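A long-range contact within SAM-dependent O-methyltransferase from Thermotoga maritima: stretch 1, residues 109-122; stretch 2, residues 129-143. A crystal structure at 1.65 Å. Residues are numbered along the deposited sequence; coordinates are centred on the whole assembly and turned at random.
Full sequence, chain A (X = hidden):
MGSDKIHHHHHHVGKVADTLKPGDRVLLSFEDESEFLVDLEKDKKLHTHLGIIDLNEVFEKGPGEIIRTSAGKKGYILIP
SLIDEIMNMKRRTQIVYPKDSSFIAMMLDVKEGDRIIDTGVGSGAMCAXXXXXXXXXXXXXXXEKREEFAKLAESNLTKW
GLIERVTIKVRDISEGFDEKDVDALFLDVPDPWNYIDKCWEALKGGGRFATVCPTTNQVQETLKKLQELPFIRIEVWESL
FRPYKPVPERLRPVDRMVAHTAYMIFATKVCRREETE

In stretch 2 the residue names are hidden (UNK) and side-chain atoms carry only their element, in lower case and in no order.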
# COMPACT_ATOMS: atom_id res chain seq x y z
N ASP A 109 20.32 13.67 -5.39
CA ASP A 109 20.57 14.68 -6.42
C ASP A 109 21.85 14.38 -7.21
O ASP A 109 22.55 15.31 -7.63
CB ASP A 109 20.63 16.08 -5.82
CG ASP A 109 20.44 17.17 -6.87
OD1 ASP A 109 19.55 17.06 -7.76
OD2 ASP A 109 21.15 18.19 -6.84
N VAL A 110 22.15 13.09 -7.40
CA VAL A 110 23.38 12.70 -8.08
C VAL A 110 23.32 13.19 -9.54
O VAL A 110 22.36 12.93 -10.26
CB VAL A 110 23.68 11.19 -8.02
CG1 VAL A 110 25.00 10.88 -8.65
CG2 VAL A 110 23.60 10.67 -6.59
N LYS A 111 24.36 13.92 -9.93
CA LYS A 111 24.38 14.62 -11.20
C LYS A 111 25.79 14.72 -11.74
O LYS A 111 26.78 14.38 -11.08
CB LYS A 111 23.80 16.00 -11.02
CG LYS A 111 24.66 16.89 -10.19
CD LYS A 111 23.98 18.19 -9.77
CE LYS A 111 25.05 19.19 -9.27
NZ LYS A 111 25.82 18.81 -8.04
N GLU A 112 25.87 15.15 -12.99
CA GLU A 112 27.13 15.23 -13.74
C GLU A 112 28.21 15.88 -12.91
O GLU A 112 28.04 17.01 -12.42
CB GLU A 112 26.92 16.03 -15.04
CG GLU A 112 28.15 16.08 -15.95
CD GLU A 112 28.48 14.77 -16.63
OE1 GLU A 112 29.70 14.40 -16.65
OE2 GLU A 112 27.55 14.12 -17.15
N GLY A 113 29.34 15.21 -12.82
CA GLY A 113 30.51 15.75 -12.13
C GLY A 113 30.56 15.53 -10.62
O GLY A 113 31.55 15.89 -9.98
N ASP A 114 29.50 15.00 -10.03
CA ASP A 114 29.46 14.76 -8.61
C ASP A 114 30.51 13.73 -8.18
O ASP A 114 30.89 12.81 -8.94
CB ASP A 114 28.12 14.24 -8.14
CG ASP A 114 27.09 15.31 -7.89
OD1 ASP A 114 27.42 16.53 -7.98
OD2 ASP A 114 25.91 14.96 -7.60
N ARG A 115 31.00 13.95 -6.98
CA ARG A 115 31.84 13.00 -6.26
C ARG A 115 30.95 12.36 -5.17
O ARG A 115 30.37 13.07 -4.32
CB ARG A 115 33.03 13.71 -5.61
CG ARG A 115 34.03 14.23 -6.67
CD ARG A 115 35.00 15.32 -6.17
NE ARG A 115 35.89 14.79 -5.15
CZ ARG A 115 35.82 15.06 -3.83
NH1 ARG A 115 34.87 15.85 -3.34
NH2 ARG A 115 36.72 14.57 -3.01
N ILE A 116 30.87 11.04 -5.20
CA ILE A 116 29.92 10.28 -4.40
C ILE A 116 30.68 9.16 -3.67
O ILE A 116 31.50 8.48 -4.30
CB ILE A 116 28.89 9.60 -5.32
CG1 ILE A 116 28.15 10.61 -6.19
CG2 ILE A 116 27.94 8.73 -4.48
CD1 ILE A 116 27.32 11.56 -5.45
N ILE A 117 30.40 8.96 -2.39
CA ILE A 117 30.93 7.80 -1.65
C ILE A 117 29.82 6.75 -1.61
O ILE A 117 28.67 7.07 -1.31
CB ILE A 117 31.41 8.20 -0.25
CG1 ILE A 117 32.73 9.00 -0.36
CG2 ILE A 117 31.57 7.01 0.68
CD1 ILE A 117 33.13 9.67 0.91
N ASP A 118 30.19 5.50 -1.84
CA ASP A 118 29.27 4.36 -1.76
C ASP A 118 29.94 3.30 -0.90
O ASP A 118 31.07 2.90 -1.16
CB ASP A 118 29.06 3.83 -3.17
CG ASP A 118 28.15 2.62 -3.23
OD1 ASP A 118 28.47 1.64 -3.97
OD2 ASP A 118 27.11 2.55 -2.54
N THR A 119 29.27 2.83 0.14
CA THR A 119 29.84 1.75 0.94
C THR A 119 28.76 1.04 1.75
O THR A 119 27.89 1.71 2.25
CB THR A 119 30.92 2.32 1.87
OG1 THR A 119 31.67 1.24 2.48
CG2 THR A 119 30.38 3.15 3.02
N GLY A 120 28.80 -0.29 1.90
CA GLY A 120 29.58 -1.21 1.12
C GLY A 120 29.08 -1.27 -0.30
O GLY A 120 28.20 -0.50 -0.68
N VAL A 121 29.63 -2.18 -1.08
CA VAL A 121 29.35 -2.23 -2.50
C VAL A 121 28.62 -3.51 -2.91
O VAL A 121 27.76 -3.48 -3.79
CB VAL A 121 30.66 -2.08 -3.28
CG1 VAL A 121 30.38 -1.99 -4.75
CG2 VAL A 121 31.37 -0.82 -2.81
N GLY A 122 29.01 -4.63 -2.34
CA GLY A 122 28.34 -5.88 -2.70
C GLY A 122 28.56 -6.24 -4.15
O GLY A 122 29.68 -6.18 -4.65
N UNK A 129 24.05 2.30 -10.42
CA UNK A 129 23.08 3.37 -10.56
C UNK A 129 23.75 4.74 -10.31
O UNK A 129 23.54 5.73 -11.05
c UNK A 129 21.14 1.89 -10.01
c UNK A 129 20.96 4.34 -9.59
c UNK A 129 21.88 3.16 -9.60
N UNK A 130 24.55 4.80 -9.25
CA UNK A 130 25.26 6.01 -8.90
C UNK A 130 26.25 6.37 -10.02
O UNK A 130 26.39 7.54 -10.36
c UNK A 130 26.00 5.81 -7.56
c UNK A 130 25.07 5.59 -6.34
c UNK A 130 24.20 6.81 -6.05
c UNK A 130 25.90 5.19 -5.11
N UNK A 131 26.95 5.36 -10.54
CA UNK A 131 27.94 5.57 -11.63
C UNK A 131 27.27 6.18 -12.87
O UNK A 131 27.81 7.09 -13.48
c UNK A 131 28.62 4.29 -12.01
N UNK A 132 26.10 5.68 -13.25
CA UNK A 132 25.39 6.26 -14.39
C UNK A 132 25.08 7.72 -14.11
O UNK A 132 25.25 8.59 -15.00
c UNK A 132 24.10 5.51 -14.68
n UNK A 132 22.65 1.03 -18.41
n UNK A 132 21.09 2.22 -17.25
c UNK A 132 24.33 4.23 -15.41
c UNK A 132 22.35 1.96 -17.53
n UNK A 132 23.32 2.66 -16.95
c UNK A 132 23.05 3.71 -15.99
N UNK A 133 24.64 8.02 -12.89
CA UNK A 133 24.23 9.35 -12.54
C UNK A 133 25.34 10.40 -12.44
O UNK A 133 25.06 11.59 -12.63
c UNK A 133 23.43 9.33 -11.24
N UNK A 134 26.56 10.03 -12.11
CA UNK A 134 27.64 11.04 -11.98
C UNK A 134 28.18 11.50 -13.33
O UNK A 134 29.00 12.43 -13.40
c UNK A 134 28.79 10.56 -11.08
c UNK A 134 28.30 10.17 -9.64
c UNK A 134 29.53 9.40 -11.72
N UNK A 135 27.79 10.81 -14.41
CA UNK A 135 28.27 11.15 -15.74
C UNK A 135 29.72 10.76 -15.97
O UNK A 135 30.37 10.17 -15.11
N UNK A 136 30.24 11.07 -17.15
CA UNK A 136 31.64 10.77 -17.43
C UNK A 136 32.63 11.59 -16.60
O UNK A 136 33.80 11.20 -16.47
c UNK A 136 31.96 10.96 -18.92
o UNK A 136 31.82 12.32 -19.29
N UNK A 137 32.20 12.74 -16.09
CA UNK A 137 33.09 13.67 -15.36
C UNK A 137 33.09 13.53 -13.82
O UNK A 137 33.91 14.15 -13.13
o UNK A 137 31.54 15.60 -15.18
c UNK A 137 32.77 15.13 -15.75
N UNK A 138 32.15 12.76 -13.30
CA UNK A 138 32.04 12.51 -11.87
C UNK A 138 32.80 11.26 -11.46
O UNK A 138 33.48 10.61 -12.28
N UNK A 139 32.65 10.88 -10.20
CA UNK A 139 33.32 9.70 -9.69
C UNK A 139 32.59 9.14 -8.48
O UNK A 139 32.13 9.92 -7.62
n UNK A 139 37.36 7.77 -12.33
c UNK A 139 36.87 8.65 -11.22
c UNK A 139 34.73 10.03 -9.26
c UNK A 139 35.63 8.82 -9.00
c UNK A 139 35.87 7.99 -10.28
N UNK A 140 32.51 7.81 -8.43
CA UNK A 140 32.04 7.08 -7.25
C UNK A 140 33.24 6.45 -6.56
O UNK A 140 33.99 5.69 -7.18
c UNK A 140 29.86 6.67 -8.40
c UNK A 140 30.99 6.01 -7.62
c UNK A 140 30.46 5.32 -6.37
N UNK A 141 33.41 6.79 -5.29
CA UNK A 141 34.46 6.17 -4.44
C UNK A 141 33.74 5.09 -3.65
O UNK A 141 32.95 5.36 -2.73
c UNK A 141 34.90 9.55 -4.48
c UNK A 141 36.62 10.51 -5.82
c UNK A 141 35.39 10.59 -5.22
c UNK A 141 35.10 7.23 -3.55
c UNK A 141 35.65 8.38 -4.32
c UNK A 141 36.88 8.30 -4.91
c UNK A 141 37.40 9.36 -5.64
N UNK A 142 34.00 3.86 -4.07
CA UNK A 142 33.28 2.70 -3.56
C UNK A 142 34.13 1.89 -2.61
O UNK A 142 35.07 1.19 -3.04
c UNK A 142 32.80 1.85 -4.75
N UNK A 143 33.81 1.98 -1.33
CA UNK A 143 34.60 1.32 -0.31
C UNK A 143 34.01 -0.06 -0.02
O UNK A 143 32.84 -0.18 0.36
c UNK A 143 36.63 3.50 1.62
c UNK A 143 34.61 2.16 0.95
c UNK A 143 37.42 4.64 1.58
c UNK A 143 35.85 5.66 0.10
c UNK A 143 37.03 5.71 0.82
c UNK A 143 35.46 3.40 0.87
o UNK A 143 37.82 6.84 0.80
c UNK A 143 35.06 4.50 0.14
O HOH W 1 22.48 12.46 -12.97
O HOH W 2 28.49 12.66 -19.26
O HOH W 3 34.14 15.50 -10.46

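Position 129, in the helix, carries three carbons, one bearing the other two, and its side chain is out of reach of stretch 1; the fork at the first carbon makes it V129. Position 130 has four carbons forked at the second, the pattern of leucine. L130 points toward stretch 1, placing CD2 3.9 Å from V110 CG2 and CD1 4.1 Å from I116 CG2. A single carbon at 131, directed away, gives A131. At 132, three carbons, a nitrogen and a carbon bearing two more nitrogens form a guanidinium; R132 also points away and finds its partners elsewhere in the structure.

Position 133 again has one carbon, and that CB lies 3.4 Å from V110 CG1, a close apolar fit; it is A133. Its carbonyl joins that of V110 through water 1, which donates to both. Position 134 shows three carbons, one carrying two, and is V134. Its CG1 packs 3.5 Å from both V110 CG1 and I116 CG1, while its backbone O accepts a hydrogen bond from G113 N at 2.9 Å.

Position 135 has no side-chain atoms. Its phi is positive, and an ideal CB would lie 2.0 Å from E112 OE2, a clash; it is G135. At 136 there is one carbon, then one oxygen, and the CA-to-CB bond points away from stretch 1; the backbone N donates to water 2, which in turn donates to E112 OE2: S136. The same composition at 137, now with CA-to-CB toward stretch 1, identifies S137. Both its OG (2.6 Å) and its N (3.1 Å) donate to E112 OE1, so one carboxylate oxygen holds side chain and backbone together. Position 138 is bare, and a CB there would lie 2.6 Å from D114 O; G138 thus lets the chains approach to 3.6 Å between its CA and that of G113.

Position 139 opens the strand with four carbons in a row ending in nitrogen, hence K139. Its side-chain end leads away, but its N donates to D114 O and its O accepts from I116 N, both at 2.9 Å. Three carbons branching from the first mark 140 as V140, whose CG1 reaches D118 CB at 3.8 Å. A carbon followed by a six-carbon ring, without oxygen, makes 141 F141; R115 CB meets the ring edge, 3.9 Å from CE2. The lone carbon at 142 is A142, its CB 3.6 Å from V121 CG2. At 143 a six-carbon ring bearing one oxygen identifies Y143, whose CD1 lies 4.3 Å from I117 CG2.

The contact combines a parallel strand pair with a helix packed over one face. F141 N to I116 O (2.7 Å), D118 N to F141 O (2.9 Å) and Y143 N to D118 O (2.9 Å) continue the ladder, and T119 OG1 donates to Y143 O at 2.8 Å. I116 shares its face with V140 and packs against L130 and V134; the helix that carries L130 runs nearly antiparallel to the strand. E112 secures the connecting loop.

Stretch 2, residues 129-143: VLARAVGSSGKVFAY
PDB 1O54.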